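Local coordinates for protein probable porin (Pseudomonas aeruginosa, PDB 4FSP) that forms a beta-barrel of the OprD porin family and probably lets small solutes cross the outer membrane, at residues 179-184 / 221-226; 130-135 / 195-200. One frame throughout, in Å; residues are numbered along the deposited sequence.

Interaction 1 (179-184 / 221-226); sequences LALFNR and QVYAQH. With C8E ((hydroxyethyloxy)tri(ethyloxy)octane), chain I.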
ATOM      1  N   LEU A 179      -4.498  12.676  11.244  1.00 47.88           N
ATOM      2  CA  LEU A 179      -4.617  12.154   9.892  1.00 43.42           C
ATOM      3  C   LEU A 179      -4.992  13.316   8.975  1.00 42.53           C
ATOM      4  O   LEU A 179      -5.762  14.203   9.362  1.00 41.91           O
ATOM      5  CB  LEU A 179      -5.698  11.081   9.880  1.00 39.54           C
ATOM      6  CG  LEU A 179      -5.589  10.216  11.138  1.00 46.52           C
ATOM      7  CD1 LEU A 179      -6.960   9.816  11.675  1.00 51.22           C
ATOM      8  CD2 LEU A 179      -4.748   8.995  10.853  1.00 46.63           C
ATOM      9  N   ALA A 180      -4.435  13.332   7.772  1.00 37.36           N
ATOM     10  CA  ALA A 180      -4.613  14.475   6.888  1.00 36.51           C
ATOM     11  C   ALA A 180      -4.829  14.060   5.438  1.00 37.38           C
ATOM     12  O   ALA A 180      -4.263  13.059   4.969  1.00 33.39           O
ATOM     13  CB  ALA A 180      -3.418  15.425   6.995  1.00 30.78           C
ATOM     14  N   LEU A 181      -5.646  14.836   4.732  1.00 35.36           N
ATOM     15  CA  LEU A 181      -5.865  14.621   3.310  1.00 31.29           C
ATOM     16  C   LEU A 181      -4.590  14.977   2.555  1.00 30.27           C
ATOM     17  O   LEU A 181      -4.064  16.076   2.701  1.00 36.16           O
ATOM     18  CB  LEU A 181      -7.014  15.505   2.833  1.00 31.25           C
ATOM     19  CG  LEU A 181      -7.179  15.567   1.316  1.00 32.90           C
ATOM     20  CD1 LEU A 181      -7.603  14.191   0.793  1.00 23.60           C
ATOM     21  CD2 LEU A 181      -8.194  16.638   0.954  1.00 32.45           C
ATOM     22  N   PHE A 182      -4.070  14.052   1.762  1.00 31.08           N
ATOM     23  CA  PHE A 182      -2.878  14.353   0.979  1.00 38.99           C
ATOM     24  C   PHE A 182      -3.195  15.263  -0.213  1.00 39.97           C
ATOM     25  O   PHE A 182      -3.781  14.807  -1.189  1.00 45.36           O
ATOM     26  CB  PHE A 182      -2.237  13.060   0.486  1.00 35.87           C
ATOM     27  CG  PHE A 182      -0.981  13.275  -0.303  1.00 41.89           C
ATOM     28  CD1 PHE A 182      -0.073  14.256   0.071  1.00 41.41           C
ATOM     29  CD2 PHE A 182      -0.699  12.491  -1.408  1.00 42.75           C
ATOM     30  CE1 PHE A 182       1.089  14.451  -0.649  1.00 40.28           C
ATOM     31  CE2 PHE A 182       0.463  12.684  -2.129  1.00 40.76           C
ATOM     32  CZ  PHE A 182       1.359  13.662  -1.747  1.00 34.37           C
ATOM     33  N   ASN A 183      -2.807  16.535  -0.144  1.00 44.44           N
ATOM     34  CA  ASN A 183      -3.110  17.460  -1.234  1.00 52.76           C
ATOM     35  C   ASN A 183      -2.462  17.035  -2.550  1.00 64.69           C
ATOM     36  O   ASN A 183      -3.135  16.446  -3.395  1.00 82.57           O
ATOM     37  CB  ASN A 183      -2.766  18.912  -0.881  1.00 51.26           C
ATOM     38  CG  ASN A 183      -3.820  19.901  -1.383  1.00 55.35           C
ATOM     39  OD1 ASN A 183      -4.639  19.569  -2.245  1.00 54.81           O
ATOM     40  ND2 ASN A 183      -3.800  21.118  -0.847  1.00 50.36           N
ATOM     41  N   ARG A 184      -1.168  17.304  -2.707  1.00 59.51           N
ATOM     42  CA  ARG A 184      -0.439  16.999  -3.955  1.00 53.61           C
ATOM     43  C   ARG A 184      -0.969  17.800  -5.138  1.00 47.78           C
ATOM     44  O   ARG A 184      -2.133  17.652  -5.512  1.00 51.33           O
ATOM     45  CB  ARG A 184      -0.459  15.497  -4.296  1.00 42.38           C
ATOM     46  CG  ARG A 184       0.057  15.198  -5.707  1.00 43.83           C
ATOM     47  CD  ARG A 184       0.437  13.735  -5.898  1.00 49.14           C
ATOM     48  NE  ARG A 184       1.694  13.618  -6.640  1.00 52.97           N
ATOM     49  CZ  ARG A 184       2.342  12.476  -6.857  1.00 50.88           C
ATOM     50  NH1 ARG A 184       1.855  11.327  -6.404  1.00 47.84           N
ATOM     51  NH2 ARG A 184       3.482  12.488  -7.537  1.00 57.39           N
ATOM     52  N   GLN A 221     -15.179  15.055   8.774  1.00 37.65           N
ATOM     53  CA  GLN A 221     -15.208  16.473   8.423  1.00 36.81           C
ATOM     54  C   GLN A 221     -14.374  16.800   7.177  1.00 39.85           C
ATOM     55  O   GLN A 221     -14.138  17.979   6.886  1.00 40.08           O
ATOM     56  CB  GLN A 221     -14.763  17.354   9.611  1.00 38.74           C
ATOM     57  CG  GLN A 221     -15.456  17.033  10.944  1.00 34.29           C
ATOM     58  CD  GLN A 221     -16.978  17.114  10.854  1.00 42.31           C
ATOM     59  OE1 GLN A 221     -17.529  17.925  10.108  1.00 48.79           O
ATOM     60  NE2 GLN A 221     -17.661  16.267  11.613  1.00 50.21           N
ATOM     61  N   VAL A 222     -13.919  15.775   6.448  1.00 37.80           N
ATOM     62  CA  VAL A 222     -13.189  16.016   5.197  1.00 38.55           C
ATOM     63  C   VAL A 222     -13.764  15.304   3.961  1.00 38.89           C
ATOM     64  O   VAL A 222     -14.288  15.958   3.056  1.00 42.17           O
ATOM     65  CB  VAL A 222     -11.680  15.706   5.314  1.00 40.20           C
ATOM     66  CG1 VAL A 222     -10.951  16.286   4.103  1.00 29.47           C
ATOM     67  CG2 VAL A 222     -11.112  16.286   6.596  1.00 44.29           C
ATOM     68  N   TYR A 223     -13.645  13.976   3.906  1.00 33.90           N
ATOM     69  CA  TYR A 223     -14.230  13.224   2.800  1.00 34.34           C
ATOM     70  C   TYR A 223     -14.616  11.812   3.209  1.00 34.68           C
ATOM     71  O   TYR A 223     -14.089  11.268   4.181  1.00 37.97           O
ATOM     72  CB  TYR A 223     -13.267  13.151   1.607  1.00 29.31           C
ATOM     73  CG  TYR A 223     -12.110  12.201   1.814  1.00 27.99           C
ATOM     74  CD1 TYR A 223     -10.954  12.629   2.448  1.00 29.44           C
ATOM     75  CD2 TYR A 223     -12.172  10.871   1.385  1.00 29.61           C
ATOM     76  CE1 TYR A 223      -9.880  11.767   2.657  1.00 25.31           C
ATOM     77  CE2 TYR A 223     -11.093  10.000   1.582  1.00 27.67           C
ATOM     78  CZ  TYR A 223      -9.951  10.462   2.219  1.00 32.45           C
ATOM     79  OH  TYR A 223      -8.875   9.629   2.432  1.00 29.55           O
ATOM     80  N   ALA A 224     -15.536  11.231   2.445  1.00 26.53           N
ATOM     81  CA  ALA A 224     -15.885   9.822   2.552  1.00 28.39           C
ATOM     82  C   ALA A 224     -15.633   9.220   1.187  1.00 29.81           C
ATOM     83  O   ALA A 224     -15.888   9.864   0.174  1.00 28.03           O
ATOM     84  CB  ALA A 224     -17.352   9.648   2.922  1.00 27.81           C
ATOM     85  N   GLN A 225     -15.142   7.986   1.153  1.00 28.27           N
ATOM     86  CA  GLN A 225     -14.891   7.315  -0.115  1.00 26.35           C
ATOM     87  C   GLN A 225     -15.521   5.930  -0.110  1.00 30.79           C
ATOM     88  O   GLN A 225     -15.356   5.176   0.845  1.00 28.11           O
ATOM     89  CB  GLN A 225     -13.388   7.221  -0.365  1.00 25.20           C
ATOM     90  CG  GLN A 225     -12.949   6.346  -1.536  1.00 24.23           C
ATOM     91  CD  GLN A 225     -11.447   6.504  -1.812  1.00 23.60           C
ATOM     92  OE1 GLN A 225     -10.660   5.556  -1.662  1.00 28.79           O
ATOM     93  NE2 GLN A 225     -11.046   7.714  -2.200  1.00 20.45           N
ATOM     94  N   HIS A 226     -16.266   5.613  -1.167  1.00 26.87           N
ATOM     95  CA  HIS A 226     -16.820   4.273  -1.340  1.00 24.18           C
ATOM     96  C   HIS A 226     -15.950   3.544  -2.351  1.00 21.65           C
ATOM     97  O   HIS A 226     -15.581   4.113  -3.374  1.00 24.40           O
ATOM     98  CB  HIS A 226     -18.263   4.331  -1.866  1.00 25.59           C
ATOM     99  CG  HIS A 226     -19.238   4.951  -0.913  1.00 24.86           C
ATOM    100  ND1 HIS A 226     -19.913   4.222   0.046  1.00 24.83           N
ATOM    101  CD2 HIS A 226     -19.673   6.228  -0.781  1.00 30.43           C
ATOM    102  CE1 HIS A 226     -20.708   5.023   0.728  1.00 28.56           C
ATOM    103  NE2 HIS A 226     -20.586   6.249   0.245  1.00 30.85           N
TER
HETATM  104  C4  C8E I 408     -22.321  -4.758   1.103  1.00 34.04           C
HETATM  105  C5  C8E I 408     -22.298  -3.328   0.586  1.00 35.73           C
HETATM  106  C6  C8E I 408     -22.784  -2.311   1.613  1.00 30.95           C
HETATM  107  C7  C8E I 408     -22.999  -0.983   0.896  1.00 38.34           C
HETATM  108  C8  C8E I 408     -23.477   0.138   1.808  1.00 37.19           C
HETATM  109  O9  C8E I 408     -23.306   1.382   1.154  1.00 41.94           O
HETATM  110  C10 C8E I 408     -24.119   2.409   1.691  1.00 44.48           C
HETATM  111  C11 C8E I 408     -23.718   3.743   1.073  1.00 50.69           C
HETATM  112  O12 C8E I 408     -24.342   4.842   1.712  1.00 54.32           O
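Leu181 lays its two methyls against Val222 and Tyr223, where the chain enters strand 223-235. CD1 approaches the Tyr223 ring obliquely, 3.8 Å from CE1, while the other methyl, CD2, lies 4.2 Å from Val222 CG1. Having CG anti to its backbone N (chi1 169°) sends the branched end of Leu181 across to these two residues, where one methyl serves each partner. The Tyr223 ring meets it because chi1 of 74° places CG between the backbone N and the carbonyl carbon. This is the close-fitting part of the contact, and all three residues are buried, with Phe188 beside Leu181 and Ala192 beside Val222.

In contrast to this buried trio stands the outer, partly exposed side at His226. Alternation along the strand turns His226 to the membrane-facing side, where CE1 is 3.3 Å from C11 of a bound C8E detergent molecule that meets the imidazole obliquely. The ring is steadied by a hydrogen bond between ND1 and the Tyr214 hydroxyl and by an edge-to-face contact with Tyr216. Gln225, buried on the inner side, gives NE2 to Ser250 OG and Pro294 O.

Across the two segments the side-chain contact is wholly apolar: it joins the loop continuing from strand 179-180 to the barrel wall through shape and exclusion of water, while the Leu181 backbone is hydrogen-bonded to Ala192 of the same loop.

Interaction 2 (130-135 / 195-200); sequences LPTIQP and DRFDLA
The Phe197 ring receives the turn 130-133 obliquely, through two adjoining residues. The carbonyl oxygen of Thr132 approaches CZ at 4.0 Å, and the Ile133 methyl CG2 comes to 4.2 Å from CE2; Thr132 OG1 also lies near that ring carbon. Leu219 of the adjacent strand 210-219 touches the same side chain. CG of Phe197 is anti to the backbone N (chi1 -176°), which extends the ring from the strand toward the turn. A second flat group, the Arg196 guanidinium, is set apart from this packing. Its NH1 donates a nearly straight, long bond to Asp195 O at 3.3 Å; the oxygen is in the guanidinium plane, whereas the donor stands 62° out of the carbonyl plane. Asp195 is poorly ordered, so this bond is less certain.

Two residues further along strand 193-205, Leu199 brings CD1 to 3.6 Å from Leu130 CD1, and the two leucine side chains meet at about a right angle. This is the closest approach between the segments. Leu130 and Ile133 are tied together by paired backbone bonds, Leu130 N to Ile133 O at 2.7 Å and Ile133 N to Leu130 O at 2.8 Å, closing a type I beta turn that presents both side chains to the barrel wall. Ile133 also rests on Leu165 and Leu130 on His215.

Between the strand residues facing the turn, Asp198 points elsewhere and forms a salt bridge with Arg164. The turn belongs to a long segment folded into the barrel, consistent with the inward L3 loop of OprD-family channels. Its hold on the wall here is hydrophobic and van der Waals in character, while hydrogen bonds within the turn keep its shape.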
ATOM      1  N   LEU A 130      -5.781  -1.617   3.254  1.00 32.32           N
ATOM      2  CA  LEU A 130      -7.153  -1.588   2.733  1.00 25.05           C
ATOM      3  C   LEU A 130      -7.290  -0.663   1.519  1.00 23.10           C
ATOM      4  O   LEU A 130      -6.478   0.255   1.333  1.00 23.85           O
ATOM      5  CB  LEU A 130      -8.108  -1.131   3.843  1.00 24.28           C
ATOM      6  CG  LEU A 130      -8.136  -1.967   5.114  1.00 28.42           C
ATOM      7  CD1 LEU A 130      -8.876  -1.189   6.199  1.00 24.03           C
ATOM      8  CD2 LEU A 130      -8.820  -3.307   4.835  1.00 25.76           C
ATOM      9  N   PRO A 131      -8.331  -0.879   0.699  1.00 25.25           N
ATOM     10  CA  PRO A 131      -8.492  -0.049  -0.502  1.00 22.12           C
ATOM     11  C   PRO A 131      -8.547   1.442  -0.180  1.00 23.54           C
ATOM     12  O   PRO A 131      -8.274   2.281  -1.042  1.00 28.08           O
ATOM     13  CB  PRO A 131      -9.852  -0.517  -1.071  1.00 26.14           C
ATOM     14  CG  PRO A 131      -9.963  -1.952  -0.626  1.00 26.32           C
ATOM     15  CD  PRO A 131      -9.340  -1.957   0.769  1.00 18.32           C
ATOM     16  N   THR A 132      -8.895   1.766   1.061  1.00 23.26           N
ATOM     17  CA  THR A 132      -9.033   3.156   1.483  1.00 18.46           C
ATOM     18  C   THR A 132      -7.825   3.633   2.263  1.00 26.54           C
ATOM     19  O   THR A 132      -7.738   4.812   2.618  1.00 28.21           O
ATOM     20  CB  THR A 132     -10.241   3.326   2.412  1.00 23.94           C
ATOM     21  OG1 THR A 132     -10.095   2.439   3.528  1.00 24.24           O
ATOM     22  CG2 THR A 132     -11.534   2.990   1.676  1.00 22.01           C
ATOM     23  N   ILE A 133      -6.921   2.706   2.573  1.00 20.71           N
ATOM     24  CA  ILE A 133      -5.703   3.055   3.288  1.00 20.96           C
ATOM     25  C   ILE A 133      -4.653   1.952   3.157  1.00 26.30           C
ATOM     26  O   ILE A 133      -4.812   0.863   3.713  1.00 27.40           O
ATOM     27  CB  ILE A 133      -5.996   3.420   4.759  1.00 28.72           C
ATOM     28  CG1 ILE A 133      -4.700   3.406   5.582  1.00 34.35           C
ATOM     29  CG2 ILE A 133      -7.069   2.491   5.342  1.00 23.23           C
ATOM     30  CD1 ILE A 133      -4.875   3.933   6.993  1.00 30.35           C
ATOM     31  N   GLN A 134      -3.613   2.247   2.371  1.00 29.79           N
ATOM     32  CA  GLN A 134      -2.515   1.330   2.039  1.00 34.23           C
ATOM     33  C   GLN A 134      -1.180   1.947   2.472  1.00 33.24           C
ATOM     34  O   GLN A 134      -0.944   3.123   2.215  1.00 31.17           O
ATOM     35  CB  GLN A 134      -2.449   1.125   0.515  1.00 33.29           C
ATOM     36  CG  GLN A 134      -3.569   0.307  -0.067  1.00 42.37           C
ATOM     37  CD  GLN A 134      -3.183  -1.136  -0.235  1.00 47.51           C
ATOM     38  OE1 GLN A 134      -3.800  -2.045   0.344  1.00 44.30           O
ATOM     39  NE2 GLN A 134      -2.154  -1.366  -1.041  1.00 45.81           N
ATOM     40  N   PRO A 135      -0.284   1.146   3.077  1.00 31.64           N
ATOM     41  CA  PRO A 135       1.006   1.686   3.535  1.00 33.17           C
ATOM     42  C   PRO A 135       1.843   2.243   2.390  1.00 36.91           C
ATOM     43  O   PRO A 135       1.677   1.829   1.235  1.00 36.60           O
ATOM     44  CB  PRO A 135       1.714   0.464   4.127  1.00 31.85           C
ATOM     45  CG  PRO A 135       1.060  -0.718   3.471  1.00 37.03           C
ATOM     46  CD  PRO A 135      -0.358  -0.321   3.207  1.00 31.15           C
ATOM     47  N   ASP A 195      -9.643  14.231  13.497  1.00 45.30           N
ATOM     48  CA  ASP A 195      -9.323  13.428  14.671  1.00 49.60           C
ATOM     49  C   ASP A 195      -9.605  11.959  14.430  1.00 48.36           C
ATOM     50  O   ASP A 195      -9.069  11.103  15.129  1.00 51.53           O
ATOM     51  CB  ASP A 195     -10.157  13.871  15.871  1.00 55.39           C
ATOM     52  CG  ASP A 195      -9.853  15.282  16.302  1.00 78.15           C
ATOM     53  OD1 ASP A 195      -8.779  15.501  16.900  1.00 85.62           O
ATOM     54  OD2 ASP A 195     -10.696  16.169  16.056  1.00 85.79           O
ATOM     55  N   ARG A 196     -10.466  11.670  13.457  1.00 36.54           N
ATOM     56  CA  ARG A 196     -10.976  10.319  13.278  1.00 33.60           C
ATOM     57  C   ARG A 196     -11.056   9.927  11.816  1.00 37.21           C
ATOM     58  O   ARG A 196     -11.522  10.696  10.973  1.00 38.11           O
ATOM     59  CB  ARG A 196     -12.383  10.188  13.874  1.00 38.77           C
ATOM     60  CG  ARG A 196     -12.506  10.538  15.337  1.00 54.71           C
ATOM     61  CD  ARG A 196     -11.703   9.580  16.193  1.00 72.88           C
ATOM     62  NE  ARG A 196     -12.063   9.674  17.607  1.00 83.10           N
ATOM     63  CZ  ARG A 196     -11.404  10.398  18.505  1.00 86.59           C
ATOM     64  NH1 ARG A 196     -10.334  11.102  18.145  1.00 80.14           N
ATOM     65  NH2 ARG A 196     -11.813  10.416  19.766  1.00 94.82           N
ATOM     66  N   PHE A 197     -10.619   8.709  11.528  1.00 33.30           N
ATOM     67  CA  PHE A 197     -10.848   8.107  10.231  1.00 27.01           C
ATOM     68  C   PHE A 197     -11.607   6.809  10.465  1.00 25.25           C
ATOM     69  O   PHE A 197     -11.112   5.920  11.153  1.00 26.48           O
ATOM     70  CB  PHE A 197      -9.526   7.815   9.518  1.00 25.63           C
ATOM     71  CG  PHE A 197      -9.705   7.285   8.116  1.00 29.55           C
ATOM     72  CD1 PHE A 197      -9.919   8.154   7.051  1.00 33.72           C
ATOM     73  CD2 PHE A 197      -9.666   5.923   7.862  1.00 28.41           C
ATOM     74  CE1 PHE A 197     -10.095   7.677   5.753  1.00 33.67           C
ATOM     75  CE2 PHE A 197      -9.832   5.438   6.570  1.00 28.33           C
ATOM     76  CZ  PHE A 197     -10.051   6.315   5.511  1.00 30.97           C
ATOM     77  N   ASP A 198     -12.801   6.694   9.897  1.00 25.74           N
ATOM     78  CA  ASP A 198     -13.607   5.501  10.093  1.00 23.40           C
ATOM     79  C   ASP A 198     -13.476   4.580   8.910  1.00 29.21           C
ATOM     80  O   ASP A 198     -13.287   5.032   7.781  1.00 33.86           O
ATOM     81  CB  ASP A 198     -15.059   5.901  10.291  1.00 26.52           C
ATOM     82  CG  ASP A 198     -15.219   6.875  11.428  1.00 34.02           C
ATOM     83  OD1 ASP A 198     -14.674   6.596  12.511  1.00 36.81           O
ATOM     84  OD2 ASP A 198     -15.850   7.932  11.238  1.00 38.37           O
ATOM     85  N   LEU A 199     -13.561   3.280   9.163  1.00 27.54           N
ATOM     86  CA  LEU A 199     -13.540   2.332   8.061  1.00 24.51           C
ATOM     87  C   LEU A 199     -14.419   1.118   8.314  1.00 25.90           C
ATOM     88  O   LEU A 199     -14.619   0.702   9.449  1.00 26.65           O
ATOM     89  CB  LEU A 199     -12.106   1.919   7.719  1.00 28.51           C
ATOM     90  CG  LEU A 199     -11.331   1.215   8.829  1.00 35.82           C
ATOM     91  CD1 LEU A 199     -11.421  -0.292   8.637  1.00 25.31           C
ATOM     92  CD2 LEU A 199      -9.852   1.693   8.882  1.00 25.78           C
ATOM     93  N   ALA A 200     -14.932   0.547   7.232  1.00 24.69           N
ATOM     94  CA  ALA A 200     -15.738  -0.653   7.311  1.00 25.55           C
ATOM     95  C   ALA A 200     -15.642  -1.319   5.961  1.00 27.13           C
ATOM     96  O   ALA A 200     -15.580  -0.646   4.931  1.00 28.09           O
ATOM     97  CB  ALA A 200     -17.186  -0.309   7.617  1.00 23.44           C
TER

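Overall arrangement
The two interactions illustrate how inward-folded loops are fastened to a barrel wall, with their centres 10 Å apart. Their segments alternate along the chain: 130-135, 179-184, 195-200, then 221-226. Strands 193-205 and 223-235 supply the wall and lie on either side of strand 210-219, with strand 179-180 pairing to 193-205. Direct packing joins the contacts: Leu179 CD1 lies 3.8 Å from Phe197 N, and Tyr223 OH lies 4.0 Å from Phe197 CE1. Two successive extracellular loops, probably L3 and L4 of this porin family, are thus anchored on one patch of the inner wall, consistent with the loop-narrowed pores of OprD relatives.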